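Local coordinates for protein beta 1-3 glucanase (Clostridium beijerinckii NCIMB 8052, PDB 5H4E) that probably hydrolyses beta-1,3-glucans, as a bacterial glycoside hydrolase family 64 beta-1,3-glucanase domain, at residues L148-T153 with S359-A364; Y162-V167 with K367-N372; H224-Y229 with D327-Y332; Y229-Y234 with H274-T279. One frame throughout, in Å; residues are numbered along the deposited sequence.

Interaction 1 (L148-T153 with S359-A364); sequences LWINTT and STLHVA
Trp149 and His362 face each other across an antiparallel strand pair in which strand 361-363 lines up against strand 147-151 and ends that arm of a larger antiparallel sheet. The backbone bonds come in two hydrogen-bonded pairs: Leu148 with Val363, and Ile150 with Leu361, where Leu361 N reaches Ile150 O at 2.8 Å. Between them Trp149 and His362 form a non-hydrogen-bonded pair, and their rings make an offset stack with the planes 21° apart and the centroid of the indole six-membered ring 4.0 Å from that of the imidazole. The two side chains run side by side in the same direction. His362 ND1 sits over the indole, while His362 CB makes a CH-pi contact with its five-membered ring. At the indole edge CD1 meets Thr360 CG2 at 3.6 Å.

On the other face of the sheet Ile150 CG2 touches Leu361 CB, and Leu361 goes on to pack against Ile164 and Leu166 of strand 162-168.

Polar side chains secure both ends. His362 ND1 donates to Leu148 O at 3.1 Å from above the carbonyl plane, a bond that helps fix the rotation of the imidazole; Val363 N reaches the same oxygen in the carbonyl plane. Beyond the Ile150-Leu361 pair, a water joins Thr152 N to Ser359 O. With chi1 at 54°, Ser359 OG stands between its own backbone N and carbonyl carbon and gives a 2.7 Å bond to Thr152 O, an oxygen that Asn151 ND2 grips from the opposite face of its plane at 3.0 Å.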
# COMPACT_ATOMS: atom_id res chain seq x y z
N LEU A 148 9.67 11.78 8.24
CA LEU A 148 8.66 10.74 8.40
C LEU A 148 7.77 10.68 7.17
O LEU A 148 7.37 11.72 6.64
CB LEU A 148 7.82 11.02 9.66
CG LEU A 148 6.72 10.06 10.10
CD1 LEU A 148 6.54 10.20 11.60
CD2 LEU A 148 5.43 10.37 9.39
N TRP A 149 7.47 9.46 6.72
CA TRP A 149 6.50 9.22 5.65
C TRP A 149 5.38 8.40 6.26
O TRP A 149 5.65 7.46 6.97
CB TRP A 149 7.10 8.44 4.48
CG TRP A 149 8.04 9.18 3.60
CD1 TRP A 149 7.81 9.63 2.32
CD2 TRP A 149 9.39 9.56 3.92
NE1 TRP A 149 8.92 10.26 1.84
CE2 TRP A 149 9.91 10.24 2.79
CE3 TRP A 149 10.20 9.40 5.04
CZ2 TRP A 149 11.21 10.75 2.76
CZ3 TRP A 149 11.50 9.91 5.01
CH2 TRP A 149 11.98 10.58 3.87
N ILE A 150 4.13 8.75 5.98
CA ILE A 150 3.04 7.93 6.48
C ILE A 150 1.93 7.96 5.44
O ILE A 150 1.73 8.98 4.76
CB ILE A 150 2.55 8.41 7.88
CG1 ILE A 150 1.42 7.53 8.39
CG2 ILE A 150 2.15 9.90 7.85
CD1 ILE A 150 1.15 7.69 9.88
N ASN A 151 1.24 6.83 5.24
CA ASN A 151 0.19 6.80 4.22
C ASN A 151 -0.89 5.76 4.50
O ASN A 151 -0.62 4.72 5.11
CB ASN A 151 0.79 6.55 2.82
CG ASN A 151 1.57 5.24 2.73
OD1 ASN A 151 2.75 5.19 3.04
ND2 ASN A 151 0.89 4.17 2.30
N THR A 152 -2.10 6.06 4.05
CA THR A 152 -3.13 5.04 3.86
C THR A 152 -2.77 4.25 2.61
O THR A 152 -1.98 4.71 1.78
CB THR A 152 -4.53 5.63 3.67
OG1 THR A 152 -4.59 6.35 2.43
CG2 THR A 152 -4.90 6.57 4.81
N THR A 153 -3.35 3.07 2.44
CA THR A 153 -3.06 2.33 1.23
C THR A 153 -4.26 1.54 0.73
O THR A 153 -4.91 0.84 1.51
CB THR A 153 -1.85 1.38 1.43
OG1 THR A 153 -1.67 0.60 0.25
CG2 THR A 153 -2.06 0.45 2.63
N SER A 359 -1.23 8.79 -1.50
CA SER A 359 -1.67 9.35 -0.24
C SER A 359 -0.50 9.61 0.71
O SER A 359 -0.71 9.81 1.92
CB SER A 359 -2.66 8.38 0.41
OG SER A 359 -2.05 7.10 0.50
N THR A 360 0.72 9.59 0.19
CA THR A 360 1.88 9.74 1.07
C THR A 360 1.95 11.13 1.66
O THR A 360 1.95 12.12 0.94
CB THR A 360 3.21 9.46 0.34
OG1 THR A 360 3.29 8.07 -0.01
CG2 THR A 360 4.40 9.80 1.27
N LEU A 361 1.99 11.18 2.99
CA LEU A 361 2.30 12.40 3.74
C LEU A 361 3.76 12.34 4.17
O LEU A 361 4.26 11.28 4.54
CB LEU A 361 1.39 12.52 4.98
CG LEU A 361 -0.12 12.59 4.71
CD1 LEU A 361 -0.88 11.92 5.84
CD2 LEU A 361 -0.55 14.03 4.58
N HIS A 362 4.44 13.48 4.13
CA HIS A 362 5.86 13.52 4.47
C HIS A 362 6.27 14.87 5.03
O HIS A 362 5.87 15.91 4.50
CB HIS A 362 6.70 13.19 3.24
CG HIS A 362 8.15 13.57 3.38
ND1 HIS A 362 8.99 12.98 4.30
CD2 HIS A 362 8.90 14.46 2.70
CE1 HIS A 362 10.20 13.50 4.18
NE2 HIS A 362 10.17 14.40 3.22
N VAL A 363 7.07 14.85 6.09
CA VAL A 363 7.68 16.07 6.61
C VAL A 363 8.95 15.74 7.39
O VAL A 363 9.07 14.68 8.02
CB VAL A 363 6.71 16.87 7.51
CG1 VAL A 363 6.55 16.19 8.86
CG2 VAL A 363 7.20 18.32 7.69
N ALA A 364 9.91 16.66 7.34
CA ALA A 364 11.22 16.44 7.96
C ALA A 364 11.10 16.35 9.47
O ALA A 364 11.83 15.59 10.12
CB ALA A 364 12.17 17.57 7.58
O HOH W 1 -2.52 8.93 3.95

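Interaction 2 (Y162-V167 with K367-N372); sequences YNIQLV and KYAIIN
Tyr368 CG stands between its backbone N and carbonyl carbon (chi1 67°), and the ring lies side by side with Val167, whose CG1 is anti to its own N (chi1 178°). Val167 CB lies over the ring face, 3.9 Å from the Tyr368 ring centroid, and CG2 comes to 3.7 Å from Tyr368 CE2. Beneath this CH-pi contact is a classic beta bulge: Lys367 and Tyr368 both face Val167, and their two backbone N-H groups share Val167 O. Past the bulge the antiparallel register is regular, with Gln165 paired to Ile370 and Asn163 to Asn372.

On the same face as Tyr368, Asn372 ND2 donates to Asn163 OD1 at 2.9 Å, tilted out of both amide planes, which are 39° apart. A water accepts from Asn372 ND2 and donates to Gln165 OE1, while Gln165 NE2 is hydrogen-bonded to Asn173 OD1. The reverse face is apolar: Ala369 CB touches Ile164 CG2 at 4.0 Å and Leu166 CD1 at 4.1 Å.

Both strands are interior to a mixed five-stranded sheet. Strand 173-177 borders 162-168, strand 9-16 borders 366-374 and meets Ile370 through Gln12 and Lys14, and Leu166 packs onto Val363 of the other large sheet.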
# COMPACT_ATOMS: atom_id res chain seq x y z
N TYR A 162 -10.72 5.49 5.70
CA TYR A 162 -9.83 6.09 6.70
C TYR A 162 -8.90 7.10 6.04
O TYR A 162 -8.70 7.09 4.83
CB TYR A 162 -9.04 5.02 7.48
CG TYR A 162 -7.89 4.31 6.76
CD1 TYR A 162 -6.65 4.20 7.35
CD2 TYR A 162 -8.08 3.70 5.51
CE1 TYR A 162 -5.60 3.51 6.71
CE2 TYR A 162 -7.05 3.02 4.88
CZ TYR A 162 -5.81 2.94 5.48
OH TYR A 162 -4.78 2.26 4.83
N ASN A 163 -8.40 8.02 6.85
CA ASN A 163 -7.56 9.08 6.33
C ASN A 163 -6.62 9.47 7.44
O ASN A 163 -6.87 9.15 8.61
CB ASN A 163 -8.40 10.28 5.83
CG ASN A 163 -9.20 10.97 6.94
OD1 ASN A 163 -8.67 11.75 7.73
ND2 ASN A 163 -10.50 10.70 6.97
N ILE A 164 -5.53 10.14 7.09
CA ILE A 164 -4.53 10.48 8.07
C ILE A 164 -4.22 11.96 7.96
O ILE A 164 -4.08 12.50 6.86
CB ILE A 164 -3.23 9.63 7.86
CG1 ILE A 164 -3.56 8.13 7.96
CG2 ILE A 164 -2.11 10.06 8.85
CD1 ILE A 164 -2.42 7.22 7.52
N GLN A 165 -4.14 12.61 9.12
CA GLN A 165 -3.65 13.99 9.18
C GLN A 165 -2.26 14.01 9.77
O GLN A 165 -2.07 13.60 10.91
CB GLN A 165 -4.58 14.86 10.03
CG GLN A 165 -4.04 16.28 10.27
CD GLN A 165 -4.87 17.06 11.29
OE1 GLN A 165 -5.69 16.48 12.00
NE2 GLN A 165 -4.66 18.37 11.35
N LEU A 166 -1.28 14.49 9.02
CA LEU A 166 0.08 14.58 9.53
C LEU A 166 0.39 16.03 9.84
O LEU A 166 0.19 16.92 9.00
CB LEU A 166 1.11 14.02 8.53
CG LEU A 166 2.57 14.21 8.94
CD1 LEU A 166 2.88 13.48 10.26
CD2 LEU A 166 3.55 13.77 7.84
N VAL A 167 0.89 16.26 11.05
CA VAL A 167 1.17 17.60 11.53
C VAL A 167 2.65 17.72 11.89
O VAL A 167 3.16 16.97 12.73
CB VAL A 167 0.31 17.96 12.77
CG1 VAL A 167 0.67 19.37 13.29
CG2 VAL A 167 -1.18 17.85 12.44
N LYS A 367 5.49 16.03 14.21
CA LYS A 367 5.02 16.21 15.59
C LYS A 367 4.05 15.10 15.96
O LYS A 367 4.28 14.34 16.91
CB LYS A 367 4.36 17.57 15.74
CG LYS A 367 4.04 17.97 17.17
CD LYS A 367 3.37 19.34 17.16
CE LYS A 367 3.13 19.87 18.56
NZ LYS A 367 2.88 21.34 18.52
N TYR A 368 2.96 15.00 15.20
CA TYR A 368 2.01 13.91 15.43
C TYR A 368 1.17 13.66 14.19
O TYR A 368 1.13 14.50 13.27
CB TYR A 368 1.11 14.21 16.64
CG TYR A 368 0.16 15.38 16.44
CD1 TYR A 368 0.50 16.66 16.86
CD2 TYR A 368 -1.09 15.20 15.84
CE1 TYR A 368 -0.35 17.73 16.69
CE2 TYR A 368 -1.95 16.28 15.66
CZ TYR A 368 -1.57 17.53 16.09
OH TYR A 368 -2.42 18.60 15.91
N ALA A 369 0.48 12.52 14.17
CA ALA A 369 -0.52 12.24 13.14
C ALA A 369 -1.82 11.78 13.78
O ALA A 369 -1.81 11.13 14.83
CB ALA A 369 -0.02 11.19 12.12
N ILE A 370 -2.94 12.14 13.16
CA ILE A 370 -4.24 11.61 13.56
C ILE A 370 -4.68 10.55 12.55
O ILE A 370 -4.72 10.82 11.35
CB ILE A 370 -5.34 12.69 13.61
CG1 ILE A 370 -4.96 13.87 14.51
CG2 ILE A 370 -6.67 12.05 14.00
CD1 ILE A 370 -4.77 13.51 15.95
N ILE A 371 -5.01 9.36 13.03
CA ILE A 371 -5.52 8.34 12.12
C ILE A 371 -7.02 8.22 12.33
O ILE A 371 -7.50 7.70 13.34
CB ILE A 371 -4.80 7.02 12.30
CG1 ILE A 371 -3.29 7.28 12.16
CG2 ILE A 371 -5.25 6.00 11.24
CD1 ILE A 371 -2.42 6.11 12.53
N ASN A 372 -7.74 8.77 11.36
CA ASN A 372 -9.18 8.85 11.38
C ASN A 372 -9.81 7.61 10.79
O ASN A 372 -9.80 7.44 9.58
CB ASN A 372 -9.66 10.08 10.61
CG ASN A 372 -9.27 11.37 11.28
OD1 ASN A 372 -9.74 11.68 12.38
ND2 ASN A 372 -8.41 12.14 10.63
O HOH W 2 -7.98 14.99 11.18

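Interaction 3 (H224-Y229 with D327-Y332); sequences HYFDSY and DAPANY
Tyr225 OH accepts the backbone N-H of Ala330 at 3.3 Å, a long bond with an N-H...O angle of 153°, and the same oxygen lies at the edge of the Tyr332 ring, in its plane, 3.6 Å from CE2. Tyr225 CG is anti to its backbone N (chi1 179°), and the ring extends from there to the loop.

Its ring face receives Pro329. Pro329 CB sits 3.6 Å from the Tyr225 ring centroid, displaced toward the rim, and also makes a CH-pi contact with the face of Phe226, 4.2 Å from that centroid. The next ring atom, Pro329 CG, presses on Tyr229 CB at 3.4 Å and on Phe226 CD1 at 3.7 Å. Three aromatic residues thus meet one proline, which follows a cis peptide bond: two by ring faces and Tyr229 by its CB. Phe226 CZ also touches the Ala330 carbonyl carbon.

Beyond the two segments, Tyr225 makes edge-to-face contacts with Phe197 and Phe216, and Tyr229 stacks on His310 while its OH bonds to Met312 N. The arrangement is a cis-proline loop fitted against the type I beta turn His224-Asp227 that leads into helix 227-236; the proline comes two residues before Asn331, which N-caps helix 332-339.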
# COMPACT_ATOMS: atom_id res chain seq x y z
N HIS A 224 -5.36 -11.76 -18.27
CA HIS A 224 -4.70 -11.21 -19.44
C HIS A 224 -5.21 -9.82 -19.81
O HIS A 224 -5.04 -9.37 -20.94
CB HIS A 224 -4.86 -12.18 -20.61
CG HIS A 224 -4.29 -13.53 -20.34
ND1 HIS A 224 -2.94 -13.78 -20.34
CD2 HIS A 224 -4.89 -14.69 -19.98
CE1 HIS A 224 -2.72 -15.04 -20.03
NE2 HIS A 224 -3.89 -15.62 -19.81
N TYR A 225 -5.80 -9.14 -18.83
CA TYR A 225 -6.47 -7.85 -19.06
C TYR A 225 -5.57 -6.82 -19.76
O TYR A 225 -6.03 -6.10 -20.64
CB TYR A 225 -6.97 -7.29 -17.72
CG TYR A 225 -7.67 -5.95 -17.83
CD1 TYR A 225 -8.88 -5.81 -18.50
CD2 TYR A 225 -7.13 -4.81 -17.23
CE1 TYR A 225 -9.52 -4.58 -18.60
CE2 TYR A 225 -7.76 -3.59 -17.31
CZ TYR A 225 -8.95 -3.47 -17.99
OH TYR A 225 -9.55 -2.24 -18.07
N PHE A 226 -4.30 -6.76 -19.40
CA PHE A 226 -3.43 -5.74 -19.97
C PHE A 226 -2.63 -6.20 -21.20
O PHE A 226 -1.91 -5.40 -21.78
CB PHE A 226 -2.44 -5.23 -18.92
CG PHE A 226 -2.98 -4.12 -18.06
CD1 PHE A 226 -3.01 -2.81 -18.53
CD2 PHE A 226 -3.44 -4.38 -16.78
CE1 PHE A 226 -3.49 -1.78 -17.73
CE2 PHE A 226 -3.93 -3.35 -15.99
CZ PHE A 226 -3.96 -2.06 -16.47
N ASP A 227 -2.76 -7.46 -21.57
CA ASP A 227 -1.84 -8.09 -22.53
C ASP A 227 -1.78 -7.40 -23.90
O ASP A 227 -0.69 -7.15 -24.41
CB ASP A 227 -2.22 -9.55 -22.73
CG ASP A 227 -1.82 -10.43 -21.56
OD1 ASP A 227 -1.63 -9.89 -20.45
OD2 ASP A 227 -1.66 -11.65 -21.77
N SER A 228 -2.93 -7.14 -24.51
CA SER A 228 -2.93 -6.54 -25.84
C SER A 228 -2.30 -5.15 -25.81
O SER A 228 -1.57 -4.77 -26.74
CB SER A 228 -4.34 -6.47 -26.40
OG SER A 228 -4.31 -5.77 -27.64
N TYR A 229 -2.57 -4.40 -24.75
CA TYR A 229 -2.04 -3.03 -24.60
C TYR A 229 -0.54 -3.12 -24.43
O TYR A 229 0.21 -2.38 -25.08
CB TYR A 229 -2.71 -2.31 -23.42
CG TYR A 229 -2.22 -0.90 -23.09
CD1 TYR A 229 -2.07 0.07 -24.09
CD2 TYR A 229 -1.95 -0.53 -21.78
CE1 TYR A 229 -1.65 1.36 -23.78
CE2 TYR A 229 -1.52 0.76 -21.46
CZ TYR A 229 -1.38 1.70 -22.47
OH TYR A 229 -0.95 2.98 -22.18
N ASP A 327 -8.70 5.41 -21.31
CA ASP A 327 -9.20 4.27 -22.07
C ASP A 327 -8.73 2.96 -21.45
O ASP A 327 -7.74 2.92 -20.73
CB ASP A 327 -8.75 4.34 -23.53
CG ASP A 327 -9.57 3.41 -24.44
OD1 ASP A 327 -10.59 2.85 -23.97
OD2 ASP A 327 -9.18 3.23 -25.62
N ALA A 328 -9.48 1.90 -21.74
CA ALA A 328 -9.16 0.56 -21.27
C ALA A 328 -8.09 -0.09 -22.16
O ALA A 328 -8.03 0.19 -23.36
CB ALA A 328 -10.43 -0.30 -21.25
N PRO A 329 -7.24 -0.94 -21.58
CA PRO A 329 -7.22 -1.34 -20.17
C PRO A 329 -6.54 -0.29 -19.29
O PRO A 329 -5.53 0.29 -19.67
CB PRO A 329 -6.40 -2.63 -20.19
CG PRO A 329 -5.42 -2.40 -21.29
CD PRO A 329 -6.20 -1.65 -22.36
N ALA A 330 -7.09 -0.09 -18.10
CA ALA A 330 -6.44 0.77 -17.12
C ALA A 330 -6.80 0.24 -15.74
O ALA A 330 -7.68 -0.60 -15.62
CB ALA A 330 -6.89 2.22 -17.29
N ASN A 331 -6.13 0.74 -14.71
CA ASN A 331 -6.44 0.27 -13.36
C ASN A 331 -7.64 1.04 -12.80
O ASN A 331 -7.48 1.99 -12.04
CB ASN A 331 -5.22 0.40 -12.45
CG ASN A 331 -5.35 -0.42 -11.19
OD1 ASN A 331 -6.44 -0.54 -10.65
ND2 ASN A 331 -4.24 -1.01 -10.73
N TYR A 332 -8.84 0.63 -13.19
CA TYR A 332 -10.05 1.35 -12.79
C TYR A 332 -10.35 1.23 -11.30
O TYR A 332 -11.02 2.08 -10.71
CB TYR A 332 -11.24 0.87 -13.63
CG TYR A 332 -11.13 1.40 -15.05
CD1 TYR A 332 -11.41 2.74 -15.32
CD2 TYR A 332 -10.70 0.60 -16.09
CE1 TYR A 332 -11.30 3.26 -16.60
CE2 TYR A 332 -10.60 1.10 -17.40
CZ TYR A 332 -10.90 2.44 -17.63
OH TYR A 332 -10.81 2.97 -18.91

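Interaction 4 (Y229-Y234 with H274-T279); sequences YINDVY and HGKPST
Lys276 lies across two successive turns of helix 227-236, meeting Tyr234, Ile230 and Asn231 in a helix-against-loop contact; its loop runs from strand 271-273 of a four-stranded antiparallel sheet to helix 279-284. Lys276 CB starts over one face of the Tyr234 ring, 3.7 Å from CE2. The next atom, CG, is anti to the backbone N (chi1 174°) and lies above the middle of that ring, 4.0 Å from the Tyr234 centroid, in a CH-pi contact 10° off the normal. CG also meets Ile230 CG2 at 3.5 Å, a tight carbon pair. CD still touches Ile230 CG2 and approaches Asn231 OD1. The chain then bends at chi3, 69°, which places CE 3.5 Å from Asn231 OD1. At the tip, NZ donates to that oxygen at 2.8 Å, somewhat tilted from the carbonyl plane, and the two side chains cross at about a right angle. The amine therefore ends on a neutral amide at the exposed side of the helix.

Lys276 and Tyr234 slide past each other in opposite directions, so the phenol points back at the loop backbone. Pro277 meets Tyr234 tip to tip through its CD. On the more buried side, Ile230 CD1 rests against the Pro277 carbonyl, and Ile230 also packs on Phe307 of helix 294-309, while Phe260 meets the Tyr234 ring edge-to-face. The remaining polar end is settled by Tyr234 OH, which donates to Gly275 O at 2.8 Å, in the carbonyl plane and on a lone pair.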
# COMPACT_ATOMS: atom_id res chain seq x y z
N TYR A 229 -2.57 -4.40 -24.75
CA TYR A 229 -2.04 -3.03 -24.60
C TYR A 229 -0.54 -3.12 -24.43
O TYR A 229 0.21 -2.38 -25.08
CB TYR A 229 -2.71 -2.31 -23.42
CG TYR A 229 -2.22 -0.90 -23.09
CD1 TYR A 229 -2.07 0.07 -24.09
CD2 TYR A 229 -1.95 -0.53 -21.78
CE1 TYR A 229 -1.65 1.36 -23.78
CE2 TYR A 229 -1.52 0.76 -21.46
CZ TYR A 229 -1.38 1.70 -22.47
OH TYR A 229 -0.95 2.98 -22.18
N ILE A 230 -0.09 -4.03 -23.58
CA ILE A 230 1.34 -4.26 -23.40
C ILE A 230 2.01 -4.59 -24.73
O ILE A 230 3.05 -4.02 -25.06
CB ILE A 230 1.61 -5.39 -22.37
CG1 ILE A 230 1.30 -4.91 -20.96
CG2 ILE A 230 3.05 -5.85 -22.43
CD1 ILE A 230 1.05 -6.03 -19.99
N ASN A 231 1.39 -5.49 -25.49
CA ASN A 231 1.88 -5.87 -26.81
C ASN A 231 1.99 -4.67 -27.75
O ASN A 231 3.02 -4.49 -28.40
CB ASN A 231 0.98 -6.95 -27.43
CG ASN A 231 1.18 -8.32 -26.78
OD1 ASN A 231 2.25 -8.63 -26.29
ND2 ASN A 231 0.13 -9.15 -26.80
N ASP A 232 0.93 -3.86 -27.81
CA ASP A 232 0.91 -2.68 -28.69
C ASP A 232 2.04 -1.74 -28.33
O ASP A 232 2.74 -1.23 -29.21
CB ASP A 232 -0.43 -1.93 -28.59
CG ASP A 232 -1.57 -2.67 -29.22
OD1 ASP A 232 -1.31 -3.60 -30.02
OD2 ASP A 232 -2.73 -2.32 -28.94
N VAL A 233 2.19 -1.50 -27.03
CA VAL A 233 3.18 -0.56 -26.52
C VAL A 233 4.61 -1.04 -26.81
O VAL A 233 5.45 -0.26 -27.28
CB VAL A 233 2.99 -0.32 -25.00
CG1 VAL A 233 4.22 0.36 -24.39
CG2 VAL A 233 1.74 0.52 -24.76
N TYR A 234 4.90 -2.31 -26.54
CA TYR A 234 6.23 -2.82 -26.88
C TYR A 234 6.51 -2.84 -28.40
O TYR A 234 7.64 -2.60 -28.83
CB TYR A 234 6.41 -4.22 -26.28
CG TYR A 234 7.06 -4.17 -24.93
CD1 TYR A 234 6.50 -3.42 -23.89
CD2 TYR A 234 8.24 -4.86 -24.68
CE1 TYR A 234 7.10 -3.38 -22.63
CE2 TYR A 234 8.85 -4.82 -23.43
CZ TYR A 234 8.28 -4.08 -22.41
OH TYR A 234 8.89 -4.06 -21.18
N HIS A 274 14.22 -5.77 -18.08
CA HIS A 274 14.46 -7.07 -18.70
C HIS A 274 13.18 -7.85 -18.95
O HIS A 274 12.66 -8.51 -18.07
CB HIS A 274 15.42 -7.88 -17.83
CG HIS A 274 16.76 -7.25 -17.68
ND1 HIS A 274 17.76 -7.40 -18.62
CD2 HIS A 274 17.26 -6.42 -16.73
CE1 HIS A 274 18.82 -6.71 -18.24
NE2 HIS A 274 18.55 -6.11 -17.10
N GLY A 275 12.68 -7.77 -20.18
CA GLY A 275 11.50 -8.52 -20.56
C GLY A 275 10.27 -7.67 -20.78
O GLY A 275 10.28 -6.44 -20.60
N LYS A 276 9.20 -8.34 -21.20
CA LYS A 276 7.91 -7.73 -21.41
C LYS A 276 6.97 -8.14 -20.28
O LYS A 276 6.83 -9.34 -19.99
CB LYS A 276 7.34 -8.14 -22.77
CG LYS A 276 5.93 -7.68 -23.01
CD LYS A 276 5.50 -7.92 -24.45
CE LYS A 276 5.33 -9.39 -24.75
NZ LYS A 276 4.91 -9.58 -26.16
N PRO A 277 6.34 -7.16 -19.61
CA PRO A 277 5.57 -7.47 -18.39
C PRO A 277 4.28 -8.26 -18.63
O PRO A 277 3.66 -8.14 -19.69
CB PRO A 277 5.24 -6.08 -17.83
CG PRO A 277 5.24 -5.17 -19.01
CD PRO A 277 6.30 -5.72 -19.95
N SER A 278 3.91 -9.08 -17.65
CA SER A 278 2.59 -9.69 -17.63
C SER A 278 1.58 -8.69 -17.09
O SER A 278 1.95 -7.62 -16.59
CB SER A 278 2.59 -10.94 -16.76
OG SER A 278 2.91 -10.58 -15.42
N THR A 279 0.31 -9.07 -17.18
CA THR A 279 -0.76 -8.30 -16.56
C THR A 279 -0.53 -8.21 -15.04
O THR A 279 -0.77 -7.16 -14.44
CB THR A 279 -2.14 -8.93 -16.90
OG1 THR A 279 -2.52 -8.54 -18.23
CG2 THR A 279 -3.23 -8.48 -15.94

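Overall arrangement
The four contacts form two touching pairs in two separate regions of the fold. Interactions 1 and 2, with centres about 9 Å apart, each pair strands within one of two large sheets, which touch here: their segments alternate along the sequence, strand 361-363 is followed by 366-374, and Tyr162 OH probably bonds to Thr153 N. Interactions 3 and 4, about 11 Å apart between centres, share Tyr229 and helix 227-236, and Thr279 OG1 meets both Phe226 N and Asp227 OD1. Their segments all fall between residues 167 and 359. The centres of interactions 2 and 4 are about 39 Å apart. Thus the late strands close the beta-rich part around a long intervening span that holds the helices and a four-stranded antiparallel sheet.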